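Local coordinates for protein diaminopimelate decarboxylase (Helicobacter pylori, PDB 2QGH) that decarboxylates meso-diaminopimelate to L-lysine with the help of pyridoxal-5'-phosphate, the last step of bacterial lysine biosynthesis, at residues A[41-46]-A[286-291]; A[63-68]-A[72-77]; A[84-87]-A[91-94]. All blocks are in the same frame, centred on the assembly; numbering follows the deposited sequence.

Contact 1: A[41-46]-A[286-291]; sequences DKIKQA and AESGEL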
loop_
_atom_site.group_PDB
_atom_site.type_symbol
_atom_site.label_atom_id
_atom_site.label_comp_id
_atom_site.label_asym_id
_atom_site.label_seq_id
_atom_site.Cartn_x
_atom_site.Cartn_y
_atom_site.Cartn_z
ATOM N N ASP A 41 13.361 14.506 -19.061
ATOM C CA ASP A 41 14.446 14.191 -19.990
ATOM C C ASP A 41 15.004 12.806 -19.726
ATOM O O ASP A 41 15.315 12.056 -20.657
ATOM C CB ASP A 41 15.596 15.198 -19.874
ATOM C CG ASP A 41 15.301 16.508 -20.570
ATOM O OD1 ASP A 41 14.495 16.511 -21.527
ATOM O OD2 ASP A 41 15.894 17.532 -20.169
ATOM N N LYS A 42 15.152 12.470 -18.452
ATOM C CA LYS A 42 15.676 11.172 -18.087
ATOM C C LYS A 42 14.754 10.051 -18.552
ATOM O O LYS A 42 15.209 8.943 -18.831
ATOM C CB LYS A 42 15.885 11.105 -16.578
ATOM C CG LYS A 42 16.929 12.091 -16.079
ATOM C CD LYS A 42 17.131 11.947 -14.588
ATOM C CE LYS A 42 18.114 12.965 -14.066
ATOM N NZ LYS A 42 18.379 12.730 -12.619
ATOM N N ILE A 43 13.458 10.342 -18.640
ATOM C CA ILE A 43 12.482 9.349 -19.083
ATOM C C ILE A 43 12.611 9.165 -20.592
ATOM O O ILE A 43 12.559 8.045 -21.098
ATOM C CB ILE A 43 11.039 9.790 -18.756
ATOM C CG1 ILE A 43 10.853 9.887 -17.242
ATOM C CG2 ILE A 43 10.051 8.804 -19.345
ATOM C CD1 ILE A 43 9.494 10.390 -16.807
ATOM N N LYS A 44 12.783 10.282 -21.293
ATOM C CA LYS A 44 12.930 10.293 -22.743
ATOM C C LYS A 44 14.245 9.655 -23.185
ATOM O O LYS A 44 14.307 9.000 -24.229
ATOM C CB LYS A 44 12.857 11.735 -23.251
ATOM C CG LYS A 44 13.265 11.934 -24.702
ATOM C CD LYS A 44 13.166 13.410 -25.087
ATOM C CE LYS A 44 13.883 13.716 -26.403
ATOM N NZ LYS A 44 13.359 12.908 -27.540
ATOM N N GLN A 45 15.294 9.843 -22.390
ATOM C CA GLN A 45 16.603 9.289 -22.717
ATOM C C GLN A 45 16.662 7.793 -22.407
ATOM O O GLN A 45 17.226 7.018 -23.180
ATOM C CB GLN A 45 17.697 10.045 -21.951
ATOM C CG GLN A 45 19.134 9.659 -22.310
ATOM C CD GLN A 45 19.457 9.841 -23.794
ATOM O OE1 GLN A 45 19.552 8.866 -24.556
ATOM N NE2 GLN A 45 19.621 11.093 -24.209
ATOM N N ALA A 46 16.072 7.386 -21.286
ATOM C CA ALA A 46 16.058 5.979 -20.894
ATOM C C ALA A 46 15.266 5.168 -21.911
ATOM O O ALA A 46 15.608 4.027 -22.221
ATOM C CB ALA A 46 15.439 5.822 -19.510
ATOM N N ALA A 286 12.346 4.979 -12.939
ATOM C CA ALA A 286 12.919 5.083 -11.604
ATOM C C ALA A 286 13.685 6.389 -11.340
ATOM O O ALA A 286 13.212 7.259 -10.601
ATOM C CB ALA A 286 13.818 3.888 -11.326
ATOM N N GLU A 287 14.854 6.527 -11.957
ATOM C CA GLU A 287 15.710 7.688 -11.758
ATOM C C GLU A 287 15.088 9.074 -11.964
ATOM O O GLU A 287 15.421 10.010 -11.232
ATOM C CB GLU A 287 16.973 7.553 -12.625
ATOM C CG GLU A 287 17.873 8.793 -12.616
ATOM C CD GLU A 287 19.141 8.640 -13.464
ATOM O OE1 GLU A 287 19.036 8.172 -14.621
ATOM O OE2 GLU A 287 20.238 9.006 -12.977
ATOM N N SER A 288 14.188 9.212 -12.933
ATOM C CA SER A 288 13.576 10.513 -13.223
ATOM C C SER A 288 12.689 11.078 -12.121
ATOM O O SER A 288 12.384 12.271 -12.112
ATOM C CB SER A 288 12.743 10.439 -14.510
ATOM O OG SER A 288 11.440 9.933 -14.261
ATOM N N GLY A 289 12.263 10.224 -11.202
ATOM C CA GLY A 289 11.387 10.680 -10.142
ATOM C C GLY A 289 12.010 10.764 -8.767
ATOM O O GLY A 289 12.781 9.898 -8.357
ATOM N N GLU A 290 11.672 11.832 -8.055
ATOM C CA GLU A 290 12.176 12.030 -6.712
ATOM C C GLU A 290 11.094 12.530 -5.769
ATOM O O GLU A 290 10.206 13.287 -6.163
ATOM C CB GLU A 290 13.365 12.984 -6.738
ATOM C CG GLU A 290 14.588 12.307 -7.324
ATOM C CD GLU A 290 15.847 13.131 -7.220
ATOM O OE1 GLU A 290 16.945 12.538 -7.331
ATOM O OE2 GLU A 290 15.738 14.363 -7.036
ATOM N N LEU A 291 11.164 12.068 -4.528
ATOM C CA LEU A 291 10.204 12.447 -3.505
ATOM C C LEU A 291 10.775 13.561 -2.620
ATOM O O LEU A 291 11.607 13.320 -1.739
ATOM C CB LEU A 291 9.838 11.220 -2.663
ATOM C CG LEU A 291 8.807 11.363 -1.542
ATOM C CD1 LEU A 291 7.623 12.209 -1.993
ATOM C CD2 LEU A 291 8.358 9.975 -1.123
#
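Lys42 and Ser288 mark the point where the backbones of 41-46 and 286-291 come nearest, CA to CA 5.3 Å. The first segment lies in the first turns of helix 40-52; the second is a type I beta turn from Ala286 to Gly289, which leads into strand 289-299. No hydrogen bond crosses between them, so the fit rests on three side-chain meetings. Ser288 points its CB at the helix and lies against the CB of Lys42 at 3.8 Å. The same residue meets Ile43, which brings CG1 and CD1 up to the hydroxyl; the modelled 3.0 Å from Ile43 CG1 to Ser288 OG is unusually short, and its exact value is doubtful. That hydroxyl, set between backbone N and carbonyl carbon (chi1 84°), is hydrogen-bonded to Val285 O, just before the turn. On the solvent side the extended chain of Lys42 crosses that of Glu287 at about a right angle, Lys42 CD 3.8 Å from Glu287 CG. Lys42 NZ stays 4.2 Å from Glu287 OE2, too far for a salt bridge, although the opposite charges probably attract. The turn thus brings the start of strand 289-299, a member of the mixed sheet, against helix 40-52. Behind this joint Ile43 leans on Leu76 of helix 71-79, while backbone bonds tie Ser288 and Glu290 to Asp39 and Leu37 of strand 35-39, the antiparallel neighbour of strand 289-299.

Contact 2: A[63-68]-A[72-77]; sequences YALKAN and SILSLL. With PLP (pyridoxal-5'-phosphate), chain B.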
loop_
_atom_site.group_PDB
_atom_site.type_symbol
_atom_site.label_atom_id
_atom_site.label_comp_id
_atom_site.label_asym_id
_atom_site.label_seq_id
_atom_site.Cartn_x
_atom_site.Cartn_y
_atom_site.Cartn_z
ATOM N N TYR A 63 6.427 -0.074 -22.566
ATOM C CA TYR A 63 6.585 0.449 -21.221
ATOM C C TYR A 63 5.578 -0.179 -20.243
ATOM O O TYR A 63 4.371 -0.153 -20.471
ATOM C CB TYR A 63 6.423 1.969 -21.248
ATOM C CG TYR A 63 6.380 2.584 -19.880
ATOM C CD1 TYR A 63 7.469 2.476 -19.015
ATOM C CD2 TYR A 63 5.235 3.229 -19.425
ATOM C CE1 TYR A 63 7.418 2.985 -17.735
ATOM C CE2 TYR A 63 5.171 3.742 -18.140
ATOM C CZ TYR A 63 6.265 3.614 -17.301
ATOM O OH TYR A 63 6.206 4.097 -16.020
ATOM N N ALA A 64 6.082 -0.763 -19.163
ATOM C CA ALA A 64 5.216 -1.386 -18.170
ATOM C C ALA A 64 4.609 -0.293 -17.284
ATOM O O ALA A 64 5.278 0.242 -16.397
ATOM C CB ALA A 64 6.018 -2.373 -17.334
ATOM N N LEU A 65 3.342 0.031 -17.542
ATOM C CA LEU A 65 2.629 1.080 -16.806
ATOM C C LEU A 65 2.640 0.936 -15.290
ATOM O O LEU A 65 2.703 1.929 -14.568
ATOM C CB LEU A 65 1.184 1.197 -17.312
ATOM C CG LEU A 65 0.969 2.057 -18.570
ATOM C CD1 LEU A 65 1.823 1.535 -19.713
ATOM C CD2 LEU A 65 -0.510 2.057 -18.960
ATOM N N LYS A 66 2.577 -0.299 -14.811
ATOM C CA LYS A 66 2.609 -0.558 -13.380
ATOM C C LYS A 66 3.717 0.249 -12.699
ATOM O O LYS A 66 3.584 0.629 -11.540
ATOM C CB LYS A 66 2.829 -2.047 -13.134
ATOM C CG LYS A 66 4.098 -2.590 -13.779
ATOM C CD LYS A 66 4.194 -4.091 -13.627
ATOM C CE LYS A 66 3.046 -4.783 -14.355
ATOM N NZ LYS A 66 3.080 -4.516 -15.820
ATOM N N ALA A 67 4.813 0.516 -13.408
ATOM C CA ALA A 67 5.910 1.291 -12.821
ATOM C C ALA A 67 5.429 2.697 -12.474
ATOM O O ALA A 67 5.624 3.178 -11.355
ATOM C CB ALA A 67 7.088 1.366 -13.785
ATOM N N ASN A 68 4.798 3.347 -13.449
ATOM C CA ASN A 68 4.260 4.691 -13.285
ATOM C C ASN A 68 3.330 4.944 -14.465
ATOM O O ASN A 68 3.769 4.955 -15.610
ATOM C CB ASN A 68 5.379 5.735 -13.275
ATOM C CG ASN A 68 4.924 7.058 -12.690
ATOM O OD1 ASN A 68 3.850 7.546 -13.016
ATOM N ND2 ASN A 68 5.741 7.641 -11.824
ATOM N N SER A 72 0.670 12.215 -18.049
ATOM C CA SER A 72 1.664 13.063 -18.683
ATOM C C SER A 72 2.884 12.290 -19.133
ATOM O O SER A 72 3.357 12.480 -20.255
ATOM C CB SER A 72 2.080 14.193 -17.743
ATOM O OG SER A 72 1.047 15.151 -17.661
ATOM N N ILE A 73 3.398 11.413 -18.281
ATOM C CA ILE A 73 4.566 10.654 -18.688
ATOM C C ILE A 73 4.210 9.676 -19.815
ATOM O O ILE A 73 5.002 9.484 -20.739
ATOM C CB ILE A 73 5.211 9.887 -17.511
ATOM C CG1 ILE A 73 5.130 8.383 -17.775
ATOM C CG2 ILE A 73 4.571 10.314 -16.201
ATOM C CD1 ILE A 73 5.943 7.547 -16.851
ATOM N N LEU A 74 3.029 9.063 -19.745
ATOM C CA LEU A 74 2.618 8.132 -20.787
ATOM C C LEU A 74 2.518 8.879 -22.121
ATOM O O LEU A 74 2.819 8.329 -23.183
ATOM C CB LEU A 74 1.264 7.491 -20.452
ATOM C CG LEU A 74 1.184 6.507 -19.272
ATOM C CD1 LEU A 74 -0.232 5.986 -19.143
ATOM C CD2 LEU A 74 2.134 5.350 -19.488
ATOM N N SER A 75 2.098 10.139 -22.060
ATOM C CA SER A 75 1.969 10.952 -23.262
ATOM C C SER A 75 3.350 11.238 -23.850
ATOM O O SER A 75 3.538 11.230 -25.064
ATOM C CB SER A 75 1.266 12.265 -22.931
ATOM O OG SER A 75 1.002 13.002 -24.108
ATOM N N LEU A 76 4.313 11.510 -22.979
ATOM C CA LEU A 76 5.674 11.763 -23.415
ATOM C C LEU A 76 6.188 10.503 -24.113
ATOM O O LEU A 76 6.813 10.570 -25.174
ATOM C CB LEU A 76 6.564 12.092 -22.214
ATOM C CG LEU A 76 8.071 11.907 -22.445
ATOM C CD1 LEU A 76 8.545 12.806 -23.591
ATOM C CD2 LEU A 76 8.827 12.228 -21.172
ATOM N N LEU A 77 5.917 9.345 -23.526
ATOM C CA LEU A 77 6.376 8.106 -24.133
ATOM C C LEU A 77 5.671 7.854 -25.452
ATOM O O LEU A 77 6.264 7.316 -26.381
ATOM C CB LEU A 77 6.161 6.942 -23.174
ATOM C CG LEU A 77 7.117 6.956 -21.976
ATOM C CD1 LEU A 77 6.601 6.032 -20.882
ATOM C CD2 LEU A 77 8.511 6.540 -22.432
HETATM N N1 PLP B . 6.437 -7.133 -17.727
HETATM C C2 PLP B . 5.733 -7.969 -16.836
HETATM C C2A PLP B . 4.861 -9.048 -17.346
HETATM C C3 PLP B . 5.868 -7.718 -15.412
HETATM O O3 PLP B . 5.188 -8.494 -14.493
HETATM C C4 PLP B . 6.684 -6.687 -14.947
HETATM C C4A PLP B . 6.950 -6.704 -13.483
HETATM C C5 PLP B . 7.369 -5.852 -15.841
HETATM C C6 PLP B . 7.265 -6.101 -17.264
HETATM C C5A PLP B . 8.055 -4.597 -15.509
HETATM O O4P PLP B . 9.337 -4.898 -15.005
HETATM P P PLP B . 10.252 -3.845 -14.559
HETATM O O1P PLP B . 9.673 -2.565 -13.881
HETATM O O2P PLP B . 11.028 -3.456 -15.893
HETATM O O3P PLP B . 11.198 -4.531 -13.500
#
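The end of strand 59-64 and the residues after it run past helix 71-79, with Leu65 and Leu74 8.1 Å apart at their CA atoms and Tyr63 and Leu77 8.2 Å. This is the first beta-alpha unit of the eight-stranded parallel barrel, and its filling is organised round one ring. Tyr63, with CG anti to the backbone N (chi1 172°), places its ring against the helix side chains. Leu77 CD1 sits over one face, 3.7 Å from the centroid and 24° off the normal, a CH-pi contact. Leu74 CD2 comes to the ring edge, near its plane, and lies 3.6 Å from Leu65 CG, so one methyl is shared between the Tyr63 ring and Leu65. Ile73 CD1 approaches obliquely, close to both the phenol oxygen and Asn68 O. On the barrel side Ala64 CB is 3.5 Å from C5A of the cofactor, and the bent chain of Lys66 passes with CD 3.8 Å from the cofactor's C4A. Asn68 ND2 is hydrogen-bonded to Gly376 O. The buried phenol is satisfied within its own segment: Tyr63 OH donates to Asn68 O at 2.6 Å, in the carbonyl plane and on a lone pair.

Contact 3: A[84-87]-A[91-94]; sequences ADCV and EIQR. With PLP (pyridoxal-5'-phosphate), chain B.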
loop_
_atom_site.group_PDB
_atom_site.type_symbol
_atom_site.label_atom_id
_atom_site.label_comp_id
_atom_site.label_asym_id
_atom_site.label_seq_id
_atom_site.Cartn_x
_atom_site.Cartn_y
_atom_site.Cartn_z
ATOM N N ALA A 84 2.992 -0.162 -24.842
ATOM C CA ALA A 84 2.557 -0.235 -23.450
ATOM C C ALA A 84 2.272 -1.654 -22.986
ATOM O O ALA A 84 1.573 -2.405 -23.656
ATOM C CB ALA A 84 1.316 0.630 -23.247
ATOM N N ASP A 85 2.842 -2.026 -21.848
ATOM C CA ASP A 85 2.590 -3.345 -21.270
ATOM C C ASP A 85 1.589 -3.063 -20.156
ATOM O O ASP A 85 1.913 -2.401 -19.172
ATOM C CB ASP A 85 3.871 -3.949 -20.701
ATOM C CG ASP A 85 3.600 -5.071 -19.718
ATOM O OD1 ASP A 85 2.782 -5.966 -20.032
ATOM O OD2 ASP A 85 4.214 -5.062 -18.627
ATOM N N CYS A 86 0.366 -3.546 -20.342
ATOM C CA CYS A 86 -0.713 -3.320 -19.389
ATOM C C CYS A 86 -1.129 -4.585 -18.656
ATOM O O CYS A 86 -0.954 -5.696 -19.168
ATOM C CB CYS A 86 -1.909 -2.726 -20.130
ATOM S SG CYS A 86 -1.491 -1.195 -21.019
ATOM N N VAL A 87 -1.680 -4.421 -17.455
ATOM C CA VAL A 87 -2.116 -5.573 -16.673
ATOM C C VAL A 87 -3.571 -5.427 -16.230
ATOM O O VAL A 87 -4.075 -6.228 -15.443
ATOM C CB VAL A 87 -1.178 -5.799 -15.437
ATOM C CG1 VAL A 87 -1.379 -4.683 -14.384
ATOM C CG2 VAL A 87 -1.422 -7.176 -14.844
ATOM N N GLU A 91 -5.245 0.238 -17.057
ATOM C CA GLU A 91 -3.979 0.646 -17.656
ATOM C C GLU A 91 -4.099 0.780 -19.176
ATOM O O GLU A 91 -3.461 1.640 -19.785
ATOM C CB GLU A 91 -2.860 -0.351 -17.307
ATOM C CG GLU A 91 -2.513 -0.414 -15.838
ATOM C CD GLU A 91 -1.241 -1.211 -15.564
ATOM O OE1 GLU A 91 -0.862 -2.036 -16.420
ATOM O OE2 GLU A 91 -0.627 -1.025 -14.491
ATOM N N ILE A 92 -4.904 -0.078 -19.792
ATOM C CA ILE A 92 -5.097 -0.013 -21.225
ATOM C C ILE A 92 -5.784 1.314 -21.552
ATOM O O ILE A 92 -5.394 2.017 -22.497
ATOM C CB ILE A 92 -5.963 -1.194 -21.733
ATOM C CG1 ILE A 92 -5.239 -2.516 -21.470
ATOM C CG2 ILE A 92 -6.257 -1.035 -23.219
ATOM C CD1 ILE A 92 -5.959 -3.729 -22.015
ATOM N N GLN A 93 -6.797 1.668 -20.761
ATOM C CA GLN A 93 -7.508 2.916 -20.991
ATOM C C GLN A 93 -6.588 4.110 -20.814
ATOM O O GLN A 93 -6.654 5.053 -21.597
ATOM C CB GLN A 93 -8.733 3.035 -20.072
ATOM C CG GLN A 93 -9.809 1.983 -20.368
ATOM C CD GLN A 93 -11.174 2.334 -19.783
ATOM O OE1 GLN A 93 -12.140 1.568 -19.924
ATOM N NE2 GLN A 93 -11.267 3.497 -19.140
ATOM N N ARG A 94 -5.732 4.077 -19.792
ATOM C CA ARG A 94 -4.783 5.173 -19.563
ATOM C C ARG A 94 -3.885 5.344 -20.788
ATOM O O ARG A 94 -3.744 6.445 -21.319
ATOM C CB ARG A 94 -3.880 4.883 -18.366
ATOM C CG ARG A 94 -4.509 5.043 -16.989
ATOM C CD ARG A 94 -3.486 4.653 -15.935
ATOM N NE ARG A 94 -3.795 5.162 -14.600
ATOM C CZ ARG A 94 -3.599 6.415 -14.205
ATOM N NH1 ARG A 94 -3.088 7.300 -15.041
ATOM N NH2 ARG A 94 -3.912 6.781 -12.968
HETATM N N1 PLP B . 6.437 -7.133 -17.727
HETATM C C2 PLP B . 5.733 -7.969 -16.836
HETATM C C2A PLP B . 4.861 -9.048 -17.346
HETATM C C3 PLP B . 5.868 -7.718 -15.412
HETATM O O3 PLP B . 5.188 -8.494 -14.493
HETATM C C4 PLP B . 6.684 -6.687 -14.947
HETATM C C4A PLP B . 6.950 -6.704 -13.483
HETATM C C5 PLP B . 7.369 -5.852 -15.841
HETATM C C6 PLP B . 7.265 -6.101 -17.264
HETATM C C5A PLP B . 8.055 -4.597 -15.509
HETATM O O4P PLP B . 9.337 -4.898 -15.005
HETATM P P PLP B . 10.252 -3.845 -14.559
HETATM O O1P PLP B . 9.673 -2.565 -13.881
HETATM O O2P PLP B . 11.028 -3.456 -15.893
HETATM O O3P PLP B . 11.198 -4.531 -13.500
HETATM O O HOH W 1 1.557 -2.626 -16.533
#
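Glu91 lays its side chain over the end of strand 83-86, its CB 3.8 Å from the CB of Cys86 and its carboxylate beside Val87. The chain is extended beyond CG, and CG stands anti to the carbonyl carbon (chi1 -65°), which carries OE1 to the backbone where the strand stops. There Val87 N donates to Glu91 OE1 at 2.7 Å, bent to 143° and arriving from above the carboxylate plane. A water gives a second bond to the same oxygen and also donates to Asp85 O, 2.7 Å away, closing a bridge from helix to strand. The carboxylate further rests on a branch of Val87, CG1 3.4 Å from OE1. One helix residue further on, Ile92 CG1 packs on Cys86 CB at 3.6 Å, an apolar contact continued outside the pair by Ile105 and Phe107 of the next strand. Asp85, partnered by Lys66, has OD2 3.2 Å from N1 of the pyridoxal ring, while on the outer side Arg94 makes a salt bridge to Glu418 of the second subunit. Strand 83-86 and helix 89-97 form the second beta-alpha unit of the PLP-binding barrel of the alanine racemase-like fold, with Asp85 facing the cofactor from the strand.

In the fold
Contact 2 stands between the other two: its centre is about 11 Å from that of contact 1 and about 9 Å from that of contact 3, whereas contacts 1 and 3 lie about 20 Å apart between centres and do not touch. Along the chain, both barrel contacts are nested inside the loop that contact 1 closes. Contacts 1 and 2 touch through Ile43 CG2, 4.1 Å from Leu77 CD2. Inward, neighbouring strands 59-64 and 83-86 join contacts 2 and 3, and Lys66 NZ meets Asp85 OD2 at 3.1 Å as a salt bridge beside pyridoxal-5'-phosphate. Lys66 also touches the bound lysine, whereas the side chain of Glu287 in contact 1 is about 13 Å from the cofactor.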